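Local coordinates for odorant binding protein 4 (Chrysopa pallens, PDB 6JPM) that probably binds small hydrophobic odorants, as a secreted, disulfide-braced helical carrier of the PBP/GOBP family, at residues Y46-L51 / M115-P119; L51-I57 / A101-A105. One frame throughout, in Å; residues are numbered along the deposited sequence.

Interaction 1 (Y46-L51 / M115-P119); sequences YMNCIL and MYFLP
Pro119, the last residue of the chain, sets its ring against Ile50 on helix 41-53. Its CG is the bump: it seats in the fork between the two branch ends of the isoleucine, 3.8 Å from Ile50 CG2 and the same distance from Ile50 CD1. One turn earlier, Tyr46 OH donates a hydrogen bond of 2.7 Å to Pro119 O. The oxygen lies at the edge of the phenol, in the ring plane, whereas the hydroxyl sits well above the plane of the carbonyl, 64° out of it. Ile50 CG1 lies over one face of the same ring, 3.5 Å above its plane and offset toward the rim. A phenylalanine in place of Tyr46 would lack the hydroxyl and would probably leave Pro119 O without this donor and the end of the chain less firmly held. Such an inward-turned C-terminal tail, running back after helix 99-111 to the middle of the helical bundle, is a recurrent feature of insect odorant-binding proteins. Leu118 supplies a second bump. Its CD1 reaches between Met47 CE, 3.9 Å away, and Leu51 CD2, which it meets at 4.2 Å with the two leucines at about a right angle. Bends at chi2 (-28°) and chi3 (-72°) swing the methionine methyl round to Leu118 and to Tyr116 OH, 3.6 Å from Met47 CE, the tyrosine coming from the opposite direction.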
loop_
_atom_site.group_PDB
_atom_site.type_symbol
_atom_site.label_atom_id
_atom_site.label_comp_id
_atom_site.label_asym_id
_atom_site.label_seq_id
_atom_site.Cartn_x
_atom_site.Cartn_y
_atom_site.Cartn_z
ATOM N N TYR A 46 -7.842 4.316 -5.147
ATOM C CA TYR A 46 -7.323 2.949 -5.374
ATOM C C TYR A 46 -6.416 2.563 -4.204
ATOM O O TYR A 46 -6.575 1.531 -3.716
ATOM C CB TYR A 46 -6.613 2.794 -6.717
ATOM C CG TYR A 46 -5.896 1.487 -6.889
ATOM C CD1 TYR A 46 -6.575 0.356 -7.269
ATOM C CD2 TYR A 46 -4.543 1.377 -6.655
ATOM C CE1 TYR A 46 -5.919 -0.837 -7.446
ATOM C CE2 TYR A 46 -3.867 0.194 -6.840
ATOM C CZ TYR A 46 -4.568 -0.927 -7.218
ATOM O OH TYR A 46 -3.964 -2.107 -7.377
ATOM N N MET A 47 -5.468 3.421 -3.849
ATOM C CA MET A 47 -4.556 3.161 -2.711
ATOM C C MET A 47 -5.365 2.990 -1.408
ATOM O O MET A 47 -5.044 2.134 -0.634
ATOM C CB MET A 47 -3.460 4.222 -2.582
ATOM C CG MET A 47 -2.360 4.149 -3.645
ATOM S SD MET A 47 -1.993 2.550 -4.363
ATOM C CE MET A 47 -1.180 1.761 -2.997
ATOM N N ASN A 48 -6.393 3.796 -1.205
ATOM C CA ASN A 48 -7.269 3.665 -0.024
ATOM C C ASN A 48 -7.941 2.284 -0.024
ATOM O O ASN A 48 -7.942 1.648 0.960
ATOM C CB ASN A 48 -8.293 4.777 0.064
ATOM C CG ASN A 48 -9.056 4.688 1.361
ATOM O OD1 ASN A 48 -8.497 4.780 2.419
ATOM N ND2 ASN A 48 -10.323 4.423 1.272
ATOM N N CYS A 49 -8.483 1.898 -1.161
ATOM C CA CYS A 49 -9.144 0.598 -1.351
ATOM C C CYS A 49 -8.141 -0.514 -1.053
ATOM O O CYS A 49 -8.484 -1.352 -0.361
ATOM C CB CYS A 49 -9.686 0.445 -2.759
ATOM S SG CYS A 49 -10.528 -1.123 -3.057
ATOM N N ILE A 50 -6.938 -0.449 -1.592
ATOM C CA ILE A 50 -5.949 -1.504 -1.388
ATOM C C ILE A 50 -5.605 -1.625 0.093
ATOM O O ILE A 50 -5.642 -2.716 0.672
ATOM C CB ILE A 50 -4.690 -1.233 -2.232
ATOM C CG1 ILE A 50 -4.942 -1.504 -3.735
ATOM C CG2 ILE A 50 -3.508 -2.035 -1.694
ATOM C CD1 ILE A 50 -5.361 -2.944 -4.082
ATOM N N LEU A 51 -5.264 -0.503 0.727
ATOM C CA LEU A 51 -4.819 -0.542 2.117
ATOM C C LEU A 51 -5.971 -0.806 3.079
ATOM O O LEU A 51 -5.757 -1.394 4.139
ATOM C CB LEU A 51 -4.088 0.753 2.471
ATOM C CG LEU A 51 -2.715 0.874 1.808
ATOM C CD1 LEU A 51 -2.287 2.331 1.739
ATOM C CD2 LEU A 51 -1.674 0.020 2.584
ATOM N N MET A 115 11.985 -2.387 -2.353
ATOM C CA MET A 115 11.252 -3.354 -1.509
ATOM C C MET A 115 9.753 -3.033 -1.421
ATOM O O MET A 115 9.069 -3.625 -0.663
ATOM C CB MET A 115 11.877 -3.416 -0.112
ATOM C CG MET A 115 13.370 -3.645 -0.131
ATOM S SD MET A 115 13.815 -5.107 -1.023
ATOM C CE MET A 115 13.000 -6.347 -0.045
ATOM N N TYR A 116 9.274 -2.133 -2.237
ATOM C CA TYR A 116 7.854 -1.813 -2.228
ATOM C C TYR A 116 7.076 -2.934 -2.905
ATOM O O TYR A 116 7.388 -3.323 -4.034
ATOM C CB TYR A 116 7.644 -0.480 -2.940
ATOM C CG TYR A 116 6.230 0.012 -3.047
ATOM C CD1 TYR A 116 5.665 0.764 -2.026
ATOM C CD2 TYR A 116 5.475 -0.221 -4.190
ATOM C CE1 TYR A 116 4.387 1.241 -2.121
ATOM C CE2 TYR A 116 4.180 0.261 -4.295
ATOM C CZ TYR A 116 3.648 0.993 -3.255
ATOM O OH TYR A 116 2.371 1.486 -3.324
ATOM N N PHE A 117 6.065 -3.470 -2.218
ATOM C CA PHE A 117 5.314 -4.593 -2.765
ATOM C C PHE A 117 3.803 -4.384 -2.799
ATOM O O PHE A 117 3.077 -5.336 -3.110
ATOM C CB PHE A 117 5.623 -5.876 -1.988
ATOM C CG PHE A 117 5.346 -5.770 -0.519
ATOM C CD1 PHE A 117 4.044 -5.879 -0.027
ATOM C CD2 PHE A 117 6.385 -5.564 0.378
ATOM C CE1 PHE A 117 3.786 -5.765 1.339
ATOM C CE2 PHE A 117 6.137 -5.461 1.737
ATOM C CZ PHE A 117 4.839 -5.558 2.221
ATOM N N LEU A 118 3.299 -3.194 -2.473
ATOM C CA LEU A 118 1.861 -2.970 -2.558
ATOM C C LEU A 118 1.376 -3.158 -3.995
ATOM O O LEU A 118 2.089 -2.823 -4.945
ATOM C CB LEU A 118 1.489 -1.567 -2.092
ATOM C CG LEU A 118 1.859 -1.159 -0.662
ATOM C CD1 LEU A 118 1.292 0.220 -0.348
ATOM C CD2 LEU A 118 1.377 -2.196 0.346
ATOM N N PRO A 119 0.159 -3.701 -4.187
ATOM C CA PRO A 119 -0.445 -3.677 -5.526
ATOM C C PRO A 119 -0.821 -2.264 -5.995
ATOM O O PRO A 119 -1.262 -2.164 -7.155
ATOM C CB PRO A 119 -1.711 -4.536 -5.367
ATOM C CG PRO A 119 -1.959 -4.639 -3.905
ATOM C CD PRO A 119 -0.609 -4.536 -3.248
#

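Interaction 2 (L51-I57 / A101-A105); sequences LETMKII and AYNFA
Leu51 CD1 enters the groove on helix 99-111 formed by Ala101, Phe104 and Ala105. It comes to 3.5 Å from Ala101 O, the carbonyl that accepts the hydrogen bond from Ala105 N, and to 3.7 Å from Ala101 CB. It also lies 4.0 Å from Phe104 CD2, where it meets the edge of the ring close to its plane, while Ala105 CB marks the more distant margin of the same hollow. The methyl of Ala101 is shared: Ile57 CG1 packs on it at 3.9 Å, so that Leu51 and Ile57 press side by side on one CB. Ile56 adds a third apolar branch, its CG2 approaching Phe104 CE2 at 3.9 Å with the two side chains crossing at about a right angle. The phenylalanine can meet all this because its CG stands anti to the backbone N (chi1 179°), which carries the ring out from helix 99-111 to where Leu51, Ile56 and, more distantly, Ile57 meet it. No hydrogen bond joins the two segments; the side-chain packing is apolar and buried.

What brings three hydrophobic residues to bear on one helix is the backbone behind them. Lys55 takes a positive phi of 67°, and the chain folds back on the last helical turn through two bonds, Lys55 N to Glu52 O at 2.8 Å and a weak one from Ile56 N to Leu51 O. Ile57 N also bonds to Leu51 O, at 3.1 Å. Further out, Gln70 NE2 holds Met54 O, Ile56 leans on Val67 and Gln70 of helix 64-70, and the backbone of Ile56 pairs with Asp63. The reversal is a Schellman motif, closing helix 41-53 and delivering the chain into the short antiparallel hairpin of strands 57-58 and 61-62, within the mainly helical PBP/GOBP fold.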
loop_
_atom_site.group_PDB
_atom_site.type_symbol
_atom_site.label_atom_id
_atom_site.label_comp_id
_atom_site.label_asym_id
_atom_site.label_seq_id
_atom_site.Cartn_x
_atom_site.Cartn_y
_atom_site.Cartn_z
ATOM N N LEU A 51 -5.264 -0.503 0.727
ATOM C CA LEU A 51 -4.819 -0.542 2.117
ATOM C C LEU A 51 -5.971 -0.806 3.079
ATOM O O LEU A 51 -5.757 -1.394 4.139
ATOM C CB LEU A 51 -4.088 0.753 2.471
ATOM C CG LEU A 51 -2.715 0.874 1.808
ATOM C CD1 LEU A 51 -2.287 2.331 1.739
ATOM C CD2 LEU A 51 -1.674 0.020 2.584
ATOM N N GLU A 52 -7.196 -0.404 2.737
ATOM C CA GLU A 52 -8.340 -0.864 3.528
ATOM C C GLU A 52 -8.510 -2.376 3.405
ATOM O O GLU A 52 -8.730 -3.067 4.402
ATOM C CB GLU A 52 -9.624 -0.158 3.092
ATOM C CG GLU A 52 -9.834 1.224 3.714
ATOM C CD GLU A 52 -11.191 1.811 3.345
ATOM O OE1 GLU A 52 -11.914 1.165 2.554
ATOM O OE2 GLU A 52 -11.536 2.912 3.831
ATOM N N THR A 53 -8.381 -2.904 2.190
ATOM C CA THR A 53 -8.512 -4.345 1.984
ATOM C C THR A 53 -7.428 -5.117 2.721
ATOM O O THR A 53 -7.692 -6.207 3.233
ATOM C CB THR A 53 -8.482 -4.650 0.492
ATOM O OG1 THR A 53 -9.575 -3.978 -0.127
ATOM C CG2 THR A 53 -8.591 -6.151 0.224
ATOM N N MET A 54 -6.218 -4.566 2.808
ATOM C CA MET A 54 -5.172 -5.179 3.616
ATOM C C MET A 54 -5.377 -4.970 5.110
ATOM O O MET A 54 -4.607 -5.528 5.900
ATOM C CB MET A 54 -3.801 -4.625 3.227
ATOM C CG MET A 54 -3.379 -4.964 1.792
ATOM S SD MET A 54 -1.934 -3.983 1.312
ATOM C CE MET A 54 -0.620 -4.834 2.196
ATOM N N LYS A 55 -6.368 -4.163 5.505
ATOM C CA LYS A 55 -6.669 -3.792 6.888
ATOM C C LYS A 55 -5.585 -2.925 7.517
ATOM O O LYS A 55 -5.612 -2.698 8.727
ATOM C CB LYS A 55 -6.935 -5.027 7.756
ATOM C CG LYS A 55 -8.226 -5.738 7.360
ATOM C CD LYS A 55 -8.407 -7.053 8.099
ATOM C CE LYS A 55 -7.510 -8.139 7.527
ATOM N NZ LYS A 55 -7.906 -9.486 8.024
ATOM N N ILE A 56 -4.645 -2.418 6.722
ATOM C CA ILE A 56 -3.590 -1.533 7.209
ATOM C C ILE A 56 -4.124 -0.120 7.443
ATOM O O ILE A 56 -3.666 0.581 8.350
ATOM C CB ILE A 56 -2.417 -1.551 6.204
ATOM C CG1 ILE A 56 -1.805 -2.960 6.139
ATOM C CG2 ILE A 56 -1.357 -0.516 6.565
ATOM C CD1 ILE A 56 -1.129 -3.399 7.453
ATOM N N ILE A 57 -5.077 0.329 6.626
ATOM C CA ILE A 57 -5.704 1.638 6.781
ATOM C C ILE A 57 -7.160 1.439 7.186
ATOM O O ILE A 57 -7.887 0.648 6.573
ATOM C CB ILE A 57 -5.607 2.477 5.490
ATOM C CG1 ILE A 57 -4.179 2.995 5.247
ATOM C CG2 ILE A 57 -6.596 3.627 5.517
ATOM C CD1 ILE A 57 -3.701 4.050 6.241
ATOM N N ALA A 101 -4.294 7.264 2.879
ATOM C CA ALA A 101 -3.707 6.031 2.354
ATOM C C ALA A 101 -2.768 6.311 1.184
ATOM O O ALA A 101 -1.704 5.688 1.068
ATOM C CB ALA A 101 -4.795 5.052 1.936
ATOM N N TYR A 102 -3.152 7.237 0.309
ATOM C CA TYR A 102 -2.290 7.621 -0.803
ATOM C C TYR A 102 -0.981 8.218 -0.297
ATOM O O TYR A 102 0.105 7.834 -0.743
ATOM C CB TYR A 102 -3.024 8.630 -1.677
ATOM C CG TYR A 102 -2.197 9.283 -2.745
ATOM C CD1 TYR A 102 -1.982 8.649 -3.977
ATOM C CD2 TYR A 102 -1.684 10.560 -2.564
ATOM C CE1 TYR A 102 -1.248 9.275 -4.986
ATOM C CE2 TYR A 102 -0.945 11.185 -3.558
ATOM C CZ TYR A 102 -0.727 10.536 -4.764
ATOM O OH TYR A 102 0.003 11.167 -5.748
ATOM N N ASN A 103 -1.065 9.162 0.651
ATOM C CA ASN A 103 0.150 9.781 1.177
ATOM C C ASN A 103 1.020 8.768 1.905
ATOM O O ASN A 103 2.246 8.791 1.776
ATOM C CB ASN A 103 -0.208 10.942 2.111
ATOM C CG ASN A 103 -0.685 12.160 1.353
ATOM O OD1 ASN A 103 -0.234 12.413 0.231
ATOM N ND2 ASN A 103 -1.620 12.910 1.950
ATOM N N PHE A 104 0.403 7.899 2.706
ATOM C CA PHE A 104 1.126 6.798 3.334
ATOM C C PHE A 104 1.831 5.934 2.288
ATOM O O PHE A 104 3.003 5.587 2.452
ATOM C CB PHE A 104 0.147 5.956 4.164
ATOM C CG PHE A 104 0.775 4.761 4.850
ATOM C CD1 PHE A 104 1.749 4.929 5.837
ATOM C CD2 PHE A 104 0.370 3.471 4.532
ATOM C CE1 PHE A 104 2.321 3.826 6.490
ATOM C CE2 PHE A 104 0.935 2.368 5.163
ATOM C CZ PHE A 104 1.919 2.550 6.145
ATOM N N ALA A 105 1.133 5.592 1.194
ATOM C CA ALA A 105 1.723 4.742 0.160
ATOM C C ALA A 105 2.916 5.415 -0.508
ATOM O O ALA A 105 3.942 4.771 -0.759
ATOM C CB ALA A 105 0.670 4.382 -0.889
#

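In the fold
The centres of interactions 1 and 2 lie about 6 Å apart, and both draw on helix 41-53. Leu51 belongs to each: its CD2 is turned to the C-terminal tail and its CD1 to helix 99-111. The two contacts also touch directly, with Asn48 CA 3.4 Å from Ala101 CB and Leu118 CD2 3.8 Å from Met54 CE. Along the sequence, the pairing of 51-57 with 101-105 falls between the ends that interaction 1 brings together. Disulfides Cys18-Cys49 and Cys45-Cys98 tie helix 41-53 to its neighbours. Both contacts are buried, their centres within about 5 Å of the chain centre; in this family the odorant usually lies in such an interior, but these contacts alone assign no pocket.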